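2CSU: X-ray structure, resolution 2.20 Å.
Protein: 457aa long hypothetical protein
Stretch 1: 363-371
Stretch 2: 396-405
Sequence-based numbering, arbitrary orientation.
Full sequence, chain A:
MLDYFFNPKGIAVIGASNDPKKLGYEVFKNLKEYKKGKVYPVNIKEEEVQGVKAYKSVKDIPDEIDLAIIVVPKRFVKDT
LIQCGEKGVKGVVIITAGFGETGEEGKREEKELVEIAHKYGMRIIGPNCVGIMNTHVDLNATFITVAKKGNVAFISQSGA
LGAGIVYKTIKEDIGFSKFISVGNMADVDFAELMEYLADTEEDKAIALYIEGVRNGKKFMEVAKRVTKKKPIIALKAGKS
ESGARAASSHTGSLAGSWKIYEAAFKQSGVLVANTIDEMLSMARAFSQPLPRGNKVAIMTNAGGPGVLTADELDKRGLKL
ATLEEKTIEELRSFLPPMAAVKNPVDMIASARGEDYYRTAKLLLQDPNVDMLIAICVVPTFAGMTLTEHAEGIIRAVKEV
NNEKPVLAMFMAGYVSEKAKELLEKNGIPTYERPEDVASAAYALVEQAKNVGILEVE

Stretch 1, residues 363-371: LLQDPNVDM
Stretch 2 396-405: AVKEVNNEKP

How do the two backbones run beside each other? Each stretch begins with the last residues of a helix and then opens into loop. The first helix ends at Gln365; Asp366 leaves helical phi/psi at -65/126 and starts a type I beta turn to Val369, closed by Val369 N to Asp366 O at 3.2 Å. The second helix runs through Val400, and Asn401 breaks it with positive phi, 53/42. The CA atoms of Gln365 and Val400 lie 7.1 Å apart, and those of Met371 and Pro405 close to 5.2 Å, so the chains run in the same general direction and draw together toward their C-terminal ends. Together they bury 533 Å².

Which bump fills the hollow between the second helix and its loop? Leu364, with chi1 m and chi2 t, gives up 127 Å² to the other stretch, the largest share of any residue here. Leu364 CD1 sits 4.1 Å from Val397 CG2, and Leu364 CB lies 4.4 Å from Val400 CG2; both valines are t. On its other flank, Leu364 CD2 approaches CB of Lys404 at 4.3 Å, so the leucine wedges between the second helix and the loop that follows it. Gln365 starts out pointing away, but its extended chain (chi1 -86°, chi2 171°) returns to bring OE1 within 3.8 Å of Val400 CG2.

What does the long arm of Lys404 reach for? With chi1 at -64° and the remaining chi angles t, it extends to the turn of the first stretch, where backbone carbonyls gather around its tip. Lys404 NZ donates hydrogen bonds to Leu364 O and to Val369 O, each at 3.0 Å. The ammonium group thus ties the helix end to the far end of the turn and serves carbonyl oxygens rather than a carboxylate. Asp366 O is equally near Lys404 NZ, at 3.0 Å, but the angle is too poor for a hydrogen bond. Within each loop a side chain braces the backbone: Asp366 OD1 accepts from Asn368 N at 3.0 Å, and Asn402 OD1, on a p rotamer, accepts from Lys404 N at 3.2 Å.

How is the narrow end closed? Pro405, its ring C-gamma endo, fits against Asp370 and Met371: its CD lies 3.3 Å from Asp370 O, and its CG meets CG of Met371, a selenomethionine with chi1 and chi2 both t, at 3.5 Å. A CA-H...O contact from Met371 CA to Pro405 O, 3.6 Å, adds a weak polar touch to the fit of the two side chains.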

ATOM      1  N   LEU A 363      21.723  19.497   4.644  1.00 38.60           N
ATOM      2  CA  LEU A 363      21.024  19.539   3.361  1.00 39.33           C
ATOM      3  C   LEU A 363      20.017  20.686   3.306  1.00 39.24           C
ATOM      4  O   LEU A 363      19.916  21.371   2.288  1.00 38.63           O
ATOM      5  CB  LEU A 363      20.317  18.210   3.079  1.00 38.03           C
ATOM      6  CG  LEU A 363      21.222  17.035   2.717  1.00 38.37           C
ATOM      7  CD1 LEU A 363      20.404  15.750   2.654  1.00 38.49           C
ATOM      8  CD2 LEU A 363      21.903  17.318   1.391  1.00 38.65           C
ATOM      9  N   LEU A 364      19.280  20.894   4.394  1.00 40.19           N
ATOM     10  CA  LEU A 364      18.295  21.975   4.447  1.00 42.03           C
ATOM     11  C   LEU A 364      18.951  23.361   4.445  1.00 42.84           C
ATOM     12  O   LEU A 364      18.299  24.364   4.162  1.00 42.29           O
ATOM     13  CB  LEU A 364      17.412  21.835   5.695  1.00 41.43           C
ATOM     14  CG  LEU A 364      16.387  20.693   5.753  1.00 41.89           C
ATOM     15  CD1 LEU A 364      15.814  20.599   7.147  1.00 41.21           C
ATOM     16  CD2 LEU A 364      15.275  20.924   4.741  1.00 41.00           C
ATOM     17  N   GLN A 365      20.240  23.418   4.768  1.00 44.69           N
ATOM     18  CA  GLN A 365      20.952  24.693   4.798  1.00 46.00           C
ATOM     19  C   GLN A 365      21.626  24.999   3.466  1.00 46.38           C
ATOM     20  O   GLN A 365      21.953  26.155   3.169  1.00 46.75           O
ATOM     21  CB  GLN A 365      21.989  24.698   5.927  1.00 46.78           C
ATOM     22  CG  GLN A 365      21.423  25.124   7.273  1.00 48.28           C
ATOM     23  CD  GLN A 365      22.399  24.914   8.427  1.00 49.71           C
ATOM     24  OE1 GLN A 365      22.038  25.085   9.591  1.00 49.82           O
ATOM     25  NE2 GLN A 365      23.640  24.537   8.106  1.00 49.72           N
ATOM     26  N   ASP A 366      21.838  23.963   2.662  1.00 46.51           N
ATOM     27  CA  ASP A 366      22.462  24.160   1.365  1.00 46.84           C
ATOM     28  C   ASP A 366      21.508  25.008   0.538  1.00 47.36           C
ATOM     29  O   ASP A 366      20.331  24.680   0.390  1.00 47.26           O
ATOM     30  CB  ASP A 366      22.723  22.821   0.678  1.00 46.75           C
ATOM     31  CG  ASP A 366      23.693  22.938  -0.482  1.00 47.79           C
ATOM     32  OD1 ASP A 366      23.287  23.427  -1.554  1.00 47.96           O
ATOM     33  OD2 ASP A 366      24.869  22.543  -0.320  1.00 48.06           O
ATOM     34  N   PRO A 367      22.006  26.124  -0.007  1.00 47.25           N
ATOM     35  CA  PRO A 367      21.201  27.036  -0.821  1.00 46.83           C
ATOM     36  C   PRO A 367      20.639  26.443  -2.108  1.00 46.34           C
ATOM     37  O   PRO A 367      19.777  27.049  -2.736  1.00 46.25           O
ATOM     38  CB  PRO A 367      22.168  28.185  -1.097  1.00 47.50           C
ATOM     39  CG  PRO A 367      23.499  27.470  -1.168  1.00 47.09           C
ATOM     40  CD  PRO A 367      23.415  26.558   0.034  1.00 46.75           C
ATOM     41  N   ASN A 368      21.116  25.270  -2.508  1.00 45.69           N
ATOM     42  CA  ASN A 368      20.628  24.658  -3.742  1.00 44.93           C
ATOM     43  C   ASN A 368      19.551  23.606  -3.531  1.00 43.81           C
ATOM     44  O   ASN A 368      19.049  23.026  -4.492  1.00 43.87           O
ATOM     45  CB  ASN A 368      21.785  24.040  -4.531  1.00 46.09           C
ATOM     46  CG  ASN A 368      22.728  25.085  -5.091  1.00 47.61           C
ATOM     47  OD1 ASN A 368      22.298  26.098  -5.633  1.00 48.45           O
ATOM     48  ND2 ASN A 368      24.028  24.836  -4.969  1.00 48.72           N
ATOM     49  N   VAL A 369      19.208  23.352  -2.274  1.00 42.25           N
ATOM     50  CA  VAL A 369      18.181  22.371  -1.950  1.00 40.82           C
ATOM     51  C   VAL A 369      16.850  23.086  -1.750  1.00 39.92           C
ATOM     52  O   VAL A 369      16.748  24.015  -0.945  1.00 39.35           O
ATOM     53  CB  VAL A 369      18.541  21.589  -0.664  1.00 40.36           C
ATOM     54  CG1 VAL A 369      17.427  20.607  -0.315  1.00 40.49           C
ATOM     55  CG2 VAL A 369      19.856  20.835  -0.868  1.00 40.44           C
ATOM     56  N   ASP A 370      15.834  22.662  -2.495  1.00 39.08           N
ATOM     57  CA  ASP A 370      14.507  23.259  -2.391  1.00 37.85           C
ATOM     58  C   ASP A 370      13.581  22.351  -1.589  1.00 37.37           C
ATOM     59  O   ASP A 370      12.598  22.804  -1.003  1.00 36.33           O
ATOM     60  CB  ASP A 370      13.927  23.476  -3.785  1.00 38.35           C
ATOM     61  CG  ASP A 370      14.732  24.468  -4.593  1.00 38.67           C
ATOM     62  OD1 ASP A 370      14.792  24.324  -5.834  1.00 37.47           O
ATOM     63  OD2 ASP A 370      15.299  25.393  -3.968  1.00 38.31           O
HETATM   64  N   MSE A 371      13.912  21.066  -1.575  1.00 36.31           N
HETATM   65  CA  MSE A 371      13.112  20.083  -0.872  1.00 36.43           C
HETATM   66  C   MSE A 371      14.003  18.958  -0.349  1.00 34.69           C
HETATM   67  O   MSE A 371      14.990  18.605  -0.977  1.00 34.57           O
HETATM   68  CB  MSE A 371      12.048  19.529  -1.828  1.00 38.20           C
HETATM   69  CG  MSE A 371      10.921  18.760  -1.158  1.00 40.27           C
HETATM   70 SE   MSE A 371       9.517  18.552  -2.275  1.00 46.00          SE
HETATM   71  CE  MSE A 371       9.883  17.114  -2.887  1.00 36.86           C
ATOM     72  N   ALA A 396      16.185  18.394  13.369  1.00 38.55           N
ATOM     73  CA  ALA A 396      16.837  19.241  12.369  1.00 38.47           C
ATOM     74  C   ALA A 396      15.878  20.263  11.760  1.00 39.51           C
ATOM     75  O   ALA A 396      16.191  21.453  11.707  1.00 39.55           O
ATOM     76  CB  ALA A 396      17.460  18.380  11.266  1.00 38.41           C
ATOM     77  N   VAL A 397      14.716  19.810  11.292  1.00 40.18           N
ATOM     78  CA  VAL A 397      13.736  20.722  10.693  1.00 40.88           C
ATOM     79  C   VAL A 397      13.394  21.833  11.683  1.00 41.67           C
ATOM     80  O   VAL A 397      13.330  23.018  11.327  1.00 40.97           O
ATOM     81  CB  VAL A 397      12.419  19.980  10.317  1.00 40.37           C
ATOM     82  CG1 VAL A 397      11.372  20.988   9.826  1.00 39.79           C
ATOM     83  CG2 VAL A 397      12.692  18.924   9.237  1.00 39.81           C
ATOM     84  N   LYS A 398      13.182  21.440  12.933  1.00 43.72           N
ATOM     85  CA  LYS A 398      12.837  22.400  13.978  1.00 46.08           C
ATOM     86  C   LYS A 398      13.957  23.420  14.236  1.00 46.76           C
ATOM     87  O   LYS A 398      13.759  24.463  14.844  1.00 47.33           O
ATOM     88  CB  LYS A 398      12.545  21.622  15.262  1.00 46.87           C
ATOM     89  CG  LYS A 398      11.858  22.488  16.317  1.00 49.32           C
ATOM     90  CD  LYS A 398      12.053  21.943  17.737  1.00 50.29           C
ATOM     91  CE  LYS A 398      11.009  22.481  18.725  1.00 51.80           C
ATOM     92  NZ  LYS A 398      10.554  21.397  19.589  1.00 53.04           N
ATOM     93  N   GLU A 399      15.181  23.068  13.793  1.00 48.26           N
ATOM     94  CA  GLU A 399      16.300  23.946  14.113  1.00 49.12           C
ATOM     95  C   GLU A 399      16.527  24.995  13.020  1.00 49.27           C
ATOM     96  O   GLU A 399      16.434  26.195  13.248  1.00 49.39           O
ATOM     97  CB  GLU A 399      17.551  23.081  14.289  1.00 49.88           C
ATOM     98  CG  GLU A 399      18.293  23.393  15.590  1.00 51.07           C
ATOM     99  CD  GLU A 399      19.748  23.012  15.445  1.00 51.76           C
ATOM    100  OE1 GLU A 399      20.380  23.463  14.502  1.00 51.50           O
ATOM    101  OE2 GLU A 399      20.244  22.267  16.287  1.00 52.12           O
ATOM    102  N   VAL A 400      16.867  24.507  11.809  1.00 49.67           N
ATOM    103  CA  VAL A 400      17.087  25.433  10.701  1.00 50.26           C
ATOM    104  C   VAL A 400      15.904  26.382  10.538  1.00 50.82           C
ATOM    105  O   VAL A 400      16.043  27.565  10.252  1.00 50.95           O
ATOM    106  CB  VAL A 400      17.274  24.628   9.413  1.00 50.26           C
ATOM    107  CG1 VAL A 400      17.554  25.577   8.249  1.00 50.88           C
ATOM    108  CG2 VAL A 400      18.455  23.690   9.574  1.00 50.38           C
ATOM    109  N   ASN A 401      14.701  25.800  10.674  1.00 51.58           N
ATOM    110  CA  ASN A 401      13.491  26.609  10.647  1.00 51.82           C
ATOM    111  C   ASN A 401      13.396  27.508   9.423  1.00 51.31           C
ATOM    112  O   ASN A 401      13.043  28.680   9.493  1.00 51.52           O
ATOM    113  CB  ASN A 401      13.439  27.439  11.922  1.00 53.37           C
ATOM    114  CG  ASN A 401      12.400  26.856  12.843  1.00 55.58           C
ATOM    115  OD1 ASN A 401      11.301  26.498  12.433  1.00 56.35           O
ATOM    116  ND2 ASN A 401      12.800  26.693  14.115  1.00 56.24           N
ATOM    117  N   ASN A 402      13.771  26.939   8.267  1.00 50.44           N
ATOM    118  CA  ASN A 402      13.403  27.603   7.035  1.00 50.16           C
ATOM    119  C   ASN A 402      12.029  27.118   6.587  1.00 49.51           C
ATOM    120  O   ASN A 402      11.269  26.528   7.344  1.00 49.85           O
ATOM    121  CB  ASN A 402      14.451  27.312   5.960  1.00 50.83           C
ATOM    122  CG  ASN A 402      14.614  25.827   5.782  1.00 51.52           C
ATOM    123  OD1 ASN A 402      13.694  25.045   5.991  1.00 51.68           O
ATOM    124  ND2 ASN A 402      15.818  25.442   5.325  1.00 51.54           N
ATOM    125  N   GLU A 403      11.612  27.363   5.342  1.00 47.65           N
ATOM    126  CA  GLU A 403      10.330  26.793   4.951  1.00 46.20           C
ATOM    127  C   GLU A 403      10.421  26.074   3.619  1.00 43.67           C
ATOM    128  O   GLU A 403       9.587  26.228   2.736  1.00 44.00           O
ATOM    129  CB  GLU A 403       9.308  27.926   4.869  1.00 48.29           C
ATOM    130  CG  GLU A 403       8.723  28.283   6.237  1.00 50.55           C
ATOM    131  CD  GLU A 403       7.311  27.743   6.329  1.00 52.17           C
ATOM    132  OE1 GLU A 403       6.506  28.051   5.452  1.00 53.07           O
ATOM    133  OE2 GLU A 403       7.024  27.029   7.292  1.00 52.93           O
ATOM    134  N   LYS A 404      11.392  25.179   3.737  1.00 41.32           N
ATOM    135  CA  LYS A 404      11.578  24.161   2.718  1.00 39.23           C
ATOM    136  C   LYS A 404      10.824  22.896   3.082  1.00 36.59           C
ATOM    137  O   LYS A 404      11.000  22.338   4.161  1.00 36.01           O
ATOM    138  CB  LYS A 404      13.065  23.850   2.524  1.00 40.21           C
ATOM    139  CG  LYS A 404      13.884  25.030   1.996  1.00 42.14           C
ATOM    140  CD  LYS A 404      15.370  24.729   2.083  1.00 42.80           C
ATOM    141  CE  LYS A 404      16.225  25.918   1.661  1.00 43.42           C
ATOM    142  NZ  LYS A 404      17.654  25.481   1.487  1.00 43.14           N
ATOM    143  N   PRO A 405       9.971  22.423   2.172  1.00 34.43           N
ATOM    144  CA  PRO A 405       9.196  21.210   2.432  1.00 32.86           C
ATOM    145  C   PRO A 405      10.095  20.015   2.735  1.00 31.77           C
ATOM    146  O   PRO A 405      11.160  19.852   2.133  1.00 30.70           O
ATOM    147  CB  PRO A 405       8.403  21.033   1.138  1.00 34.00           C
ATOM    148  CG  PRO A 405       9.328  21.596   0.097  1.00 33.96           C
ATOM    149  CD  PRO A 405       9.833  22.851   0.768  1.00 34.07           C
TER